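Local coordinates for protein phosphodiesterase (Candida albicans, PDB 6CPT) that belongs to the cyclic nucleotide phosphodiesterase family, with a largely helical fold of the HD clan, and here holds a zinc ion, a magnesium ion and 3-isobutyl-1-methylxanthine, at residues A[92-97]-A[260-265]; A[271-276]-A[478-483]; A[332-337]-A[452-457]. All coordinates share one frame; numbering follows the deposited sequence.

Interaction 1. Residues A[92-97]-A[260-265]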
loop_
_atom_site.group_PDB
_atom_site.type_symbol
_atom_site.label_atom_id
_atom_site.label_comp_id
_atom_site.label_asym_id
_atom_site.label_seq_id
_atom_site.Cartn_x
_atom_site.Cartn_y
_atom_site.Cartn_z
ATOM N N GLN A 92 2.598 -6.116 -19.258
ATOM C CA GLN A 92 3.795 -5.383 -18.845
ATOM C C GLN A 92 3.499 -4.304 -17.823
ATOM O O GLN A 92 4.227 -4.160 -16.844
ATOM C CB GLN A 92 4.482 -4.725 -20.032
ATOM C CG GLN A 92 5.499 -5.613 -20.714
ATOM C CD GLN A 92 6.306 -4.858 -21.750
ATOM O OE1 GLN A 92 6.727 -3.720 -21.519
ATOM N NE2 GLN A 92 6.518 -5.483 -22.904
ATOM N N PHE A 93 2.445 -3.531 -18.061
ATOM C CA PHE A 93 2.159 -2.397 -17.210
ATOM C C PHE A 93 1.425 -2.802 -15.938
ATOM O O PHE A 93 1.846 -2.443 -14.831
ATOM C CB PHE A 93 1.350 -1.325 -17.945
ATOM C CG PHE A 93 1.069 -0.123 -17.091
ATOM C CD1 PHE A 93 2.064 0.814 -16.847
ATOM C CD2 PHE A 93 -0.164 0.040 -16.490
ATOM C CE1 PHE A 93 1.817 1.910 -16.036
ATOM C CE2 PHE A 93 -0.416 1.127 -15.672
ATOM C CZ PHE A 93 0.574 2.071 -15.461
ATOM N N PHE A 94 0.314 -3.515 -16.085
ATOM C CA PHE A 94 -0.524 -3.827 -14.924
ATOM C C PHE A 94 0.019 -4.966 -14.067
ATOM O O PHE A 94 -0.307 -5.045 -12.889
ATOM C CB PHE A 94 -1.966 -4.085 -15.348
ATOM C CG PHE A 94 -2.623 -2.884 -15.962
ATOM C CD1 PHE A 94 -3.086 -1.855 -15.164
ATOM C CD2 PHE A 94 -2.739 -2.764 -17.334
ATOM C CE1 PHE A 94 -3.687 -0.744 -15.725
ATOM C CE2 PHE A 94 -3.328 -1.654 -17.899
ATOM C CZ PHE A 94 -3.800 -0.640 -17.091
ATOM N N PHE A 95 0.858 -5.833 -14.643
ATOM C CA PHE A 95 1.343 -7.014 -13.916
ATOM C C PHE A 95 2.862 -7.155 -13.860
ATOM O O PHE A 95 3.384 -8.244 -13.647
ATOM C CB PHE A 95 0.640 -8.268 -14.431
ATOM C CG PHE A 95 -0.850 -8.191 -14.275
ATOM C CD1 PHE A 95 -1.428 -8.278 -13.013
ATOM C CD2 PHE A 95 -1.670 -7.947 -15.368
ATOM C CE1 PHE A 95 -2.794 -8.170 -12.848
ATOM C CE2 PHE A 95 -3.042 -7.828 -15.206
ATOM C CZ PHE A 95 -3.605 -7.938 -13.950
ATOM N N THR A 96 3.547 -6.024 -13.981
ATOM C CA THR A 96 5.007 -5.927 -13.795
ATOM C C THR A 96 5.454 -6.586 -12.488
ATOM O O THR A 96 6.469 -7.293 -12.447
ATOM C CB THR A 96 5.495 -4.443 -13.859
ATOM O OG1 THR A 96 6.921 -4.391 -13.705
ATOM C CG2 THR A 96 4.843 -3.558 -12.783
ATOM N N HIS A 97 4.662 -6.390 -11.438
ATOM C CA HIS A 97 4.953 -6.947 -10.112
ATOM C C HIS A 97 4.979 -8.474 -10.034
ATOM O O HIS A 97 5.457 -9.020 -9.037
ATOM C CB HIS A 97 3.969 -6.401 -9.062
ATOM C CG HIS A 97 2.547 -6.828 -9.279
ATOM N ND1 HIS A 97 1.734 -6.253 -10.231
ATOM C CD2 HIS A 97 1.799 -7.778 -8.671
ATOM C CE1 HIS A 97 0.547 -6.834 -10.204
ATOM N NE2 HIS A 97 0.554 -7.751 -9.253
ATOM N N ILE A 260 -8.704 0.217 -6.973
ATOM C CA ILE A 260 -8.157 -0.308 -5.721
ATOM C C ILE A 260 -7.351 -1.586 -5.954
ATOM O O ILE A 260 -6.314 -1.789 -5.316
ATOM C CB ILE A 260 -9.268 -0.521 -4.662
ATOM C CG1 ILE A 260 -9.958 0.808 -4.350
ATOM C CG2 ILE A 260 -8.688 -1.092 -3.369
ATOM C CD1 ILE A 260 -11.345 0.657 -3.765
ATOM N N PHE A 261 -7.805 -2.444 -6.868
ATOM C CA PHE A 261 -7.017 -3.622 -7.241
ATOM C C PHE A 261 -5.659 -3.199 -7.780
ATOM O O PHE A 261 -4.641 -3.819 -7.475
ATOM C CB PHE A 261 -7.730 -4.489 -8.282
ATOM C CG PHE A 261 -8.593 -5.572 -7.692
ATOM C CD1 PHE A 261 -9.840 -5.279 -7.165
ATOM C CD2 PHE A 261 -8.166 -6.891 -7.690
ATOM C CE1 PHE A 261 -10.641 -6.271 -6.632
ATOM C CE2 PHE A 261 -8.963 -7.891 -7.158
ATOM C CZ PHE A 261 -10.200 -7.578 -6.620
ATOM N N ILE A 262 -5.653 -2.148 -8.593
ATOM C CA ILE A 262 -4.407 -1.617 -9.144
ATOM C C ILE A 262 -3.498 -1.060 -8.047
ATOM O O ILE A 262 -2.290 -1.307 -8.061
ATOM C CB ILE A 262 -4.689 -0.595 -10.268
ATOM C CG1 ILE A 262 -5.116 -1.367 -11.530
ATOM C CG2 ILE A 262 -3.471 0.262 -10.554
ATOM C CD1 ILE A 262 -5.788 -0.521 -12.585
ATOM N N VAL A 263 -4.073 -0.353 -7.078
ATOM C CA VAL A 263 -3.295 0.113 -5.940
ATOM C C VAL A 263 -2.723 -1.071 -5.163
ATOM O O VAL A 263 -1.532 -1.102 -4.842
ATOM C CB VAL A 263 -4.134 1.005 -4.998
ATOM C CG1 VAL A 263 -3.362 1.310 -3.732
ATOM C CG2 VAL A 263 -4.534 2.293 -5.693
ATOM N N ARG A 264 -3.557 -2.060 -4.869
ATOM C CA ARG A 264 -3.082 -3.234 -4.136
ATOM C C ARG A 264 -1.892 -3.898 -4.842
ATOM O O ARG A 264 -0.903 -4.290 -4.205
ATOM C CB ARG A 264 -4.217 -4.237 -3.945
ATOM C CG ARG A 264 -3.829 -5.413 -3.070
ATOM C CD ARG A 264 -5.013 -6.324 -2.819
ATOM N NE ARG A 264 -5.305 -7.177 -3.966
ATOM C CZ ARG A 264 -6.213 -8.149 -3.969
ATOM N NH1 ARG A 264 -6.958 -8.387 -2.891
ATOM N NH2 ARG A 264 -6.382 -8.895 -5.063
ATOM N N ASP A 265 -1.990 -4.003 -6.158
ATOM C CA ASP A 265 -0.929 -4.577 -6.985
ATOM C C ASP A 265 0.425 -3.842 -6.903
ATOM O O ASP A 265 1.447 -4.432 -7.261
ATOM C CB ASP A 265 -1.383 -4.660 -8.449
ATOM C CG ASP A 265 -2.403 -5.771 -8.699
ATOM O OD1 ASP A 265 -2.601 -6.627 -7.805
ATOM O OD2 ASP A 265 -3.012 -5.792 -9.807
HETATM O O HOH W 1 -2.411 -3.976 -11.510
HETATM O O HOH W 2 -1.757 -9.109 -8.847
HETATM O O HOH W 3 1.807 -3.213 -10.346
#
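His97 and Asp265 meet where the turn that follows helix 84-94 lies against helix 253-266, a buried joint between the segment leading to the edge strand 100-103 of the parallel sheet and the helical body. The backbone carbonyl of Asp265 presses on one face of the imidazole, offset toward the rim, with Asp265 O 3.3 Å from His97 CG. With chi1 at 66°, His97 CG sits between its own backbone N and carbonyl carbon, and the ring is thereby laid against the end residue of the facing segment. The Asp265 side chain continues along the ring, its CB 3.4 Å from His97 CE1, and the imidazole and carboxylate planes are 30° apart. The Phe95 ring, set edge-to-face on Phe33, brings CE1 near Asp265 OD2; this approach is oblique, with ring and carboxylate planes 57° apart.

Polar links across the joint are made by water. Water 1 donates to Phe94 O and to Asp265 OD2, lying 2.6 Å from OD2, so a carbonyl at the end of one helix is joined to a carboxylate on the other. Water 2 lies in the imidazole plane at its edge, 2.7 Å from His97 NE2, and donates to Asp265 OD1. Water 3 lies 3.0 Å from His97 ND1 and gives only a weak bond to Asp265 O. Both ring nitrogens thus have a water partner, while Asp265 OD1 is also hydrogen-bonded to Thr36 OG1.

Apolar packing joins Phe94 and Ile262, both touched by Tyr187 of helix 177-193. Ile262 meets the Phe94 ring obliquely with the end of its longer branch, CD1 lying 3.8 Å from Phe94 CE1.

Interaction 2. Residues A[271-276]-A[478-483]; sequences NPFHNF and MVLSRE. With IBM (3-isobutyl-1-methylxanthine), chain D.
Glu483, on helix 470-494, reaches across to the loop before helix 276-292 and gathers three N-H groups of Phe273 and His274. Its CB lies over the Pro272 ring, 4.0 Å from Pro272 CD, and CG stays beside that same CD. With CG anti to the backbone N (chi1 -165°) and the chain extended beyond it, the carboxylate is carried past the proline into the turn centred on His274, an inverse gamma turn. There OE1 takes two backbone bonds, from Phe273 N on the anti side and His274 N on the syn side. Glu483 OE2 is met on its syn side by His274 ND1 at 2.6 Å, a nearly straight bond (173°). All three donors are tilted out of the carboxylate plane; the ND1 bond lies in the plane of the imidazole alone.

Alongside the carboxylate, the Phe273 ring takes Leu480 CD1 over one face in a CH-pi contact. Leu480 CB touches Phe273 CD1 at 3.6 Å, while its other methyl, CD2, lies against C6 and C5 of 3-isobutyl-1-methylxanthine.

The His-carboxylate bond engages the ND1 N-H and, together with Phe273 and the stacked His353, probably helps fix the ring's rotation. It would thus influence how the imidazole stands near the metals, its side chain being about 4 Å from the zinc ion and about 5 Å from the magnesium ion.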
loop_
_atom_site.group_PDB
_atom_site.type_symbol
_atom_site.label_atom_id
_atom_site.label_comp_id
_atom_site.label_asym_id
_atom_site.label_seq_id
_atom_site.Cartn_x
_atom_site.Cartn_y
_atom_site.Cartn_z
ATOM N N ASN A 271 5.855 -8.084 2.395
ATOM C CA ASN A 271 6.366 -7.155 3.405
ATOM C C ASN A 271 5.572 -7.406 4.685
ATOM O O ASN A 271 4.341 -7.375 4.665
ATOM C CB ASN A 271 6.219 -5.685 3.001
ATOM C CG ASN A 271 7.133 -5.273 1.856
ATOM O OD1 ASN A 271 7.877 -6.070 1.287
ATOM N ND2 ASN A 271 7.058 -4.008 1.501
ATOM N N PRO A 272 6.263 -7.680 5.804
ATOM C CA PRO A 272 5.500 -7.901 7.030
ATOM C C PRO A 272 4.720 -6.667 7.488
ATOM O O PRO A 272 3.603 -6.800 7.996
ATOM C CB PRO A 272 6.587 -8.286 8.044
ATOM C CG PRO A 272 7.652 -8.897 7.203
ATOM C CD PRO A 272 7.684 -8.009 5.993
ATOM N N PHE A 273 5.288 -5.481 7.297
ATOM C CA PHE A 273 4.650 -4.250 7.750
ATOM C C PHE A 273 4.198 -3.339 6.612
ATOM O O PHE A 273 3.026 -3.002 6.529
ATOM C CB PHE A 273 5.596 -3.483 8.666
ATOM C CG PHE A 273 4.980 -2.257 9.280
ATOM C CD1 PHE A 273 4.431 -2.302 10.557
ATOM C CD2 PHE A 273 4.945 -1.058 8.586
ATOM C CE1 PHE A 273 3.870 -1.170 11.125
ATOM C CE2 PHE A 273 4.387 0.075 9.143
ATOM C CZ PHE A 273 3.847 0.021 10.415
ATOM N N HIS A 274 5.131 -2.917 5.759
ATOM C CA HIS A 274 4.825 -1.935 4.702
ATOM C C HIS A 274 4.156 -2.579 3.492
ATOM O O HIS A 274 4.718 -2.626 2.395
ATOM C CB HIS A 274 6.088 -1.183 4.286
ATOM C CG HIS A 274 6.623 -0.291 5.354
ATOM N ND1 HIS A 274 7.681 -0.646 6.158
ATOM C CD2 HIS A 274 6.222 0.930 5.773
ATOM C CE1 HIS A 274 7.919 0.326 7.023
ATOM N NE2 HIS A 274 7.047 1.293 6.808
ATOM N N ASN A 275 2.938 -3.055 3.712
ATOM C CA ASN A 275 2.175 -3.749 2.694
ATOM C C ASN A 275 0.840 -3.024 2.508
ATOM O O ASN A 275 0.651 -1.917 3.032
ATOM C CB ASN A 275 2.005 -5.220 3.067
ATOM C CG ASN A 275 1.362 -5.418 4.420
ATOM O OD1 ASN A 275 0.664 -4.542 4.930
ATOM N ND2 ASN A 275 1.602 -6.571 5.013
ATOM N N PHE A 276 -0.065 -3.626 1.749
ATOM C CA PHE A 276 -1.367 -3.005 1.471
ATOM C C PHE A 276 -2.191 -2.862 2.757
ATOM O O PHE A 276 -2.919 -1.897 2.915
ATOM C CB PHE A 276 -2.108 -3.834 0.439
ATOM C CG PHE A 276 -3.449 -3.288 0.045
ATOM C CD1 PHE A 276 -3.559 -2.054 -0.574
ATOM C CD2 PHE A 276 -4.599 -4.038 0.251
ATOM C CE1 PHE A 276 -4.797 -1.566 -0.959
ATOM C CE2 PHE A 276 -5.839 -3.554 -0.130
ATOM C CZ PHE A 276 -5.936 -2.325 -0.740
ATOM N N MET A 478 4.638 -6.181 16.524
ATOM C CA MET A 478 5.201 -7.476 16.178
ATOM C C MET A 478 5.576 -7.576 14.695
ATOM O O MET A 478 6.673 -8.021 14.363
ATOM C CB MET A 478 4.220 -8.596 16.556
ATOM C CG MET A 478 4.593 -9.969 16.023
ATOM S SD MET A 478 3.746 -11.284 16.922
ATOM C CE MET A 478 3.974 -12.665 15.818
ATOM N N VAL A 479 4.674 -7.183 13.799
ATOM C CA VAL A 479 4.980 -7.293 12.367
ATOM C C VAL A 479 6.034 -6.275 11.936
ATOM O O VAL A 479 6.828 -6.558 11.040
ATOM C CB VAL A 479 3.734 -7.234 11.457
ATOM C CG1 VAL A 479 2.770 -8.355 11.822
ATOM C CG2 VAL A 479 3.051 -5.876 11.515
ATOM N N LEU A 480 6.059 -5.107 12.577
ATOM C CA LEU A 480 7.147 -4.157 12.351
ATOM C C LEU A 480 8.488 -4.775 12.760
ATOM O O LEU A 480 9.490 -4.624 12.052
ATOM C CB LEU A 480 6.908 -2.827 13.077
ATOM C CG LEU A 480 7.922 -1.714 12.770
ATOM C CD1 LEU A 480 8.170 -1.546 11.277
ATOM C CD2 LEU A 480 7.474 -0.399 13.369
ATOM N N SER A 481 8.501 -5.496 13.880
ATOM C CA SER A 481 9.705 -6.224 14.304
ATOM C C SER A 481 10.142 -7.276 13.281
ATOM O O SER A 481 11.341 -7.457 13.054
ATOM C CB SER A 481 9.501 -6.876 15.674
ATOM O OG SER A 481 9.253 -5.885 16.650
ATOM N N ARG A 482 9.186 -7.971 12.664
ATOM C CA ARG A 482 9.531 -8.940 11.618
ATOM C C ARG A 482 10.255 -8.252 10.465
ATOM O O ARG A 482 11.282 -8.740 9.983
ATOM C CB ARG A 482 8.297 -9.655 11.075
ATOM C CG ARG A 482 7.655 -10.613 12.046
ATOM C CD ARG A 482 6.385 -11.175 11.455
ATOM N NE ARG A 482 5.780 -12.189 12.309
ATOM C CZ ARG A 482 4.663 -12.852 12.013
ATOM N NH1 ARG A 482 4.007 -12.606 10.884
ATOM N NH2 ARG A 482 4.191 -13.761 12.859
ATOM N N GLU A 483 9.727 -7.113 10.034
ATOM C CA GLU A 483 10.318 -6.420 8.897
ATOM C C GLU A 483 11.724 -5.915 9.229
ATOM O O GLU A 483 12.633 -6.072 8.425
ATOM C CB GLU A 483 9.412 -5.293 8.404
ATOM C CG GLU A 483 9.810 -4.811 7.026
ATOM C CD GLU A 483 8.776 -3.916 6.387
ATOM O OE1 GLU A 483 7.627 -4.366 6.160
ATOM O OE2 GLU A 483 9.135 -2.755 6.095
HETATM N N9 IBM D . 6.514 3.791 12.665
HETATM C C8 IBM D . 5.282 3.439 13.106
HETATM N N7 IBM D . 5.372 2.690 14.232
HETATM C C5 IBM D . 6.675 2.551 14.535
HETATM C C4 IBM D . 7.432 3.281 13.494
HETATM N N3 IBM D . 8.772 3.319 13.521
HETATM C C2 IBM D . 9.491 2.664 14.559
HETATM N N1 IBM D . 8.834 1.941 15.595
HETATM C C6 IBM D . 7.420 1.864 15.617
HETATM O O6 IBM D . 6.788 1.238 16.500
HETATM O O2 IBM D . 10.742 2.722 14.556
HETATM C C10 IBM D . 9.641 1.281 16.632
HETATM C C11 IBM D . 9.490 4.076 12.477
HETATM C C12 IBM D . 9.988 3.203 11.330
HETATM C C13 IBM D . 9.357 3.629 10.008
HETATM C C14 IBM D . 11.509 3.263 11.234
#

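Interaction 3. Residues A[332-337]-A[452-457]; sequences ASLNPI and LISALL
The loop that leads into helix 336-348 packs its Leu334 against one side of helix 446-462, where Ile453, Ser454 and Leu457 receive it. Leu334 puts both of its methyls to use. Leu334 CD1 reaches Leu457 CD1 tip to tip at 4.0 Å, and Leu334 CD2 rests at the same 4.0 Å from Ser454 OG. The branch point, Leu334 CG, meets Ile453 CG2 at 4.2 Å. Leu334 CG is anti to its own carbonyl carbon (chi1 -59°), and an extended chi2 of 176° then sends CD1 outward to the leucine.

Within the helical phosphodiesterase domain this is the packing of a helix entrance on a neighbouring helix. Asn335, directly after Leu334, is the N-cap of helix 336-348: its OD1 accepts from Gln338 N, and its ND2 bonds to Ile403 O. Leu342 of helix 336-348 touches both Leu334 and Leu457, so the leucine pair has a third apolar side chain against it, supplied by the helix that the loop enters.

Ser454 brings a hydroxyl into this otherwise apolar surface, but OG is hydrogen-bonded to Val450 O, a turn earlier in its own helix, and meets the methyls of Leu334 by van der Waals contact alone. The polar atom is therefore satisfied within helix 446-462 and asks nothing of the loop. Ser333, the residue before Leu334, also points its CB toward the helix and adds it to the contact, 4.0 Å from Ile453 CD1, the methyl that ends the longer branch of the isoleucine.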
loop_
_atom_site.group_PDB
_atom_site.type_symbol
_atom_site.label_atom_id
_atom_site.label_comp_id
_atom_site.label_asym_id
_atom_site.label_seq_id
_atom_site.Cartn_x
_atom_site.Cartn_y
_atom_site.Cartn_z
ATOM N N ALA A 332 -14.920 23.060 8.548
ATOM C CA ALA A 332 -13.813 22.155 8.842
ATOM C C ALA A 332 -12.519 22.668 8.225
ATOM O O ALA A 332 -12.537 23.404 7.237
ATOM C CB ALA A 332 -14.122 20.756 8.329
ATOM N N SER A 333 -11.400 22.264 8.813
ATOM C CA SER A 333 -10.082 22.662 8.332
ATOM C C SER A 333 -9.869 22.279 6.868
ATOM O O SER A 333 -9.323 23.065 6.093
ATOM C CB SER A 333 -8.996 22.027 9.198
ATOM O OG SER A 333 -9.113 22.449 10.545
ATOM N N LEU A 334 -10.314 21.081 6.493
ATOM C CA LEU A 334 -10.204 20.606 5.113
ATOM C C LEU A 334 -11.571 20.427 4.464
ATOM O O LEU A 334 -12.445 19.760 5.012
ATOM C CB LEU A 334 -9.433 19.283 5.067
ATOM C CG LEU A 334 -8.013 19.339 5.634
ATOM C CD1 LEU A 334 -7.380 17.955 5.625
ATOM C CD2 LEU A 334 -7.160 20.330 4.851
ATOM N N ASN A 335 -11.741 21.023 3.289
ATOM C CA ASN A 335 -12.981 20.905 2.518
ATOM C C ASN A 335 -13.098 19.517 1.850
ATOM O O ASN A 335 -12.180 18.705 1.969
ATOM C CB ASN A 335 -13.095 22.073 1.515
ATOM C CG ASN A 335 -12.199 21.920 0.290
ATOM O OD1 ASN A 335 -11.520 20.906 0.103
ATOM N ND2 ASN A 335 -12.205 22.943 -0.562
ATOM N N PRO A 336 -14.233 19.232 1.178
ATOM C CA PRO A 336 -14.447 17.888 0.633
ATOM C C PRO A 336 -13.382 17.382 -0.350
ATOM O O PRO A 336 -13.009 16.208 -0.273
ATOM C CB PRO A 336 -15.808 18.009 -0.055
ATOM C CG PRO A 336 -16.528 19.016 0.774
ATOM C CD PRO A 336 -15.474 20.033 1.115
ATOM N N ILE A 337 -12.890 18.229 -1.254
ATOM C CA ILE A 337 -11.884 17.762 -2.219
ATOM C C ILE A 337 -10.510 17.561 -1.566
ATOM O O ILE A 337 -9.804 16.614 -1.906
ATOM C CB ILE A 337 -11.800 18.625 -3.505
ATOM C CG1 ILE A 337 -11.026 17.859 -4.586
ATOM C CG2 ILE A 337 -11.169 19.989 -3.252
ATOM C CD1 ILE A 337 -11.227 18.404 -5.979
ATOM N N LEU A 452 0.076 22.005 5.233
ATOM C CA LEU A 452 0.600 21.703 6.559
ATOM C C LEU A 452 -0.349 20.803 7.337
ATOM O O LEU A 452 0.068 19.809 7.924
ATOM C CB LEU A 452 0.858 22.989 7.352
ATOM C CG LEU A 452 1.511 22.793 8.725
ATOM C CD1 LEU A 452 2.820 22.021 8.617
ATOM C CD2 LEU A 452 1.735 24.140 9.399
ATOM N N ILE A 453 -1.629 21.150 7.340
ATOM C CA ILE A 453 -2.615 20.349 8.040
ATOM C C ILE A 453 -2.652 18.934 7.461
ATOM O O ILE A 453 -2.693 17.965 8.211
ATOM C CB ILE A 453 -4.020 20.968 7.964
ATOM C CG1 ILE A 453 -4.061 22.296 8.741
ATOM C CG2 ILE A 453 -5.058 20.012 8.544
ATOM C CD1 ILE A 453 -5.225 23.182 8.348
ATOM N N SER A 454 -2.649 18.837 6.132
ATOM C CA SER A 454 -2.624 17.545 5.447
ATOM C C SER A 454 -1.373 16.757 5.819
ATOM O O SER A 454 -1.460 15.570 6.130
ATOM C CB SER A 454 -2.693 17.747 3.939
ATOM O OG SER A 454 -3.892 18.412 3.589
ATOM N N ALA A 455 -0.223 17.428 5.791
ATOM C CA ALA A 455 1.054 16.834 6.197
ATOM C C ALA A 455 1.016 16.296 7.624
ATOM O O ALA A 455 1.507 15.201 7.907
ATOM C CB ALA A 455 2.181 17.846 6.057
ATOM N N LEU A 456 0.444 17.076 8.532
ATOM C CA LEU A 456 0.370 16.666 9.924
ATOM C C LEU A 456 -0.555 15.465 10.113
ATOM O O LEU A 456 -0.231 14.548 10.861
ATOM C CB LEU A 456 -0.080 17.836 10.801
ATOM C CG LEU A 456 0.918 18.993 10.855
ATOM C CD1 LEU A 456 0.239 20.225 11.439
ATOM C CD2 LEU A 456 2.161 18.612 11.645
ATOM N N LEU A 457 -1.696 15.466 9.435
ATOM C CA LEU A 457 -2.648 14.373 9.584
ATOM C C LEU A 457 -2.101 13.067 9.012
ATOM O O LEU A 457 -2.258 12.011 9.625
ATOM C CB LEU A 457 -3.986 14.726 8.949
ATOM C CG LEU A 457 -4.734 15.834 9.699
ATOM C CD1 LEU A 457 -5.948 16.275 8.904
ATOM C CD2 LEU A 457 -5.134 15.375 11.095
#

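How the interactions relate
From the N terminus, three strands of the parallel sheet precede 92-97, and the fourth, 100-103, lies within the loop that interaction 1 closes by tying the end of helix 84-94 to helix 253-266. Six residues later, interaction 2 opens at 271-276; it closes only at helix 470-494, joining the loop before helix 276-292 to a late helix. Interaction 3 is nested inside that span, linking the loop that enters helix 336-348 to helix 446-462, which directly precedes helix 470-494. Interactions 1 and 2 are in series but touch: Phe276 packs on Ile260, Val263 and Arg264. Interaction 3 stays apart, its nearest atoms about 13 Å from interaction 2 and about 16 Å from interaction 1.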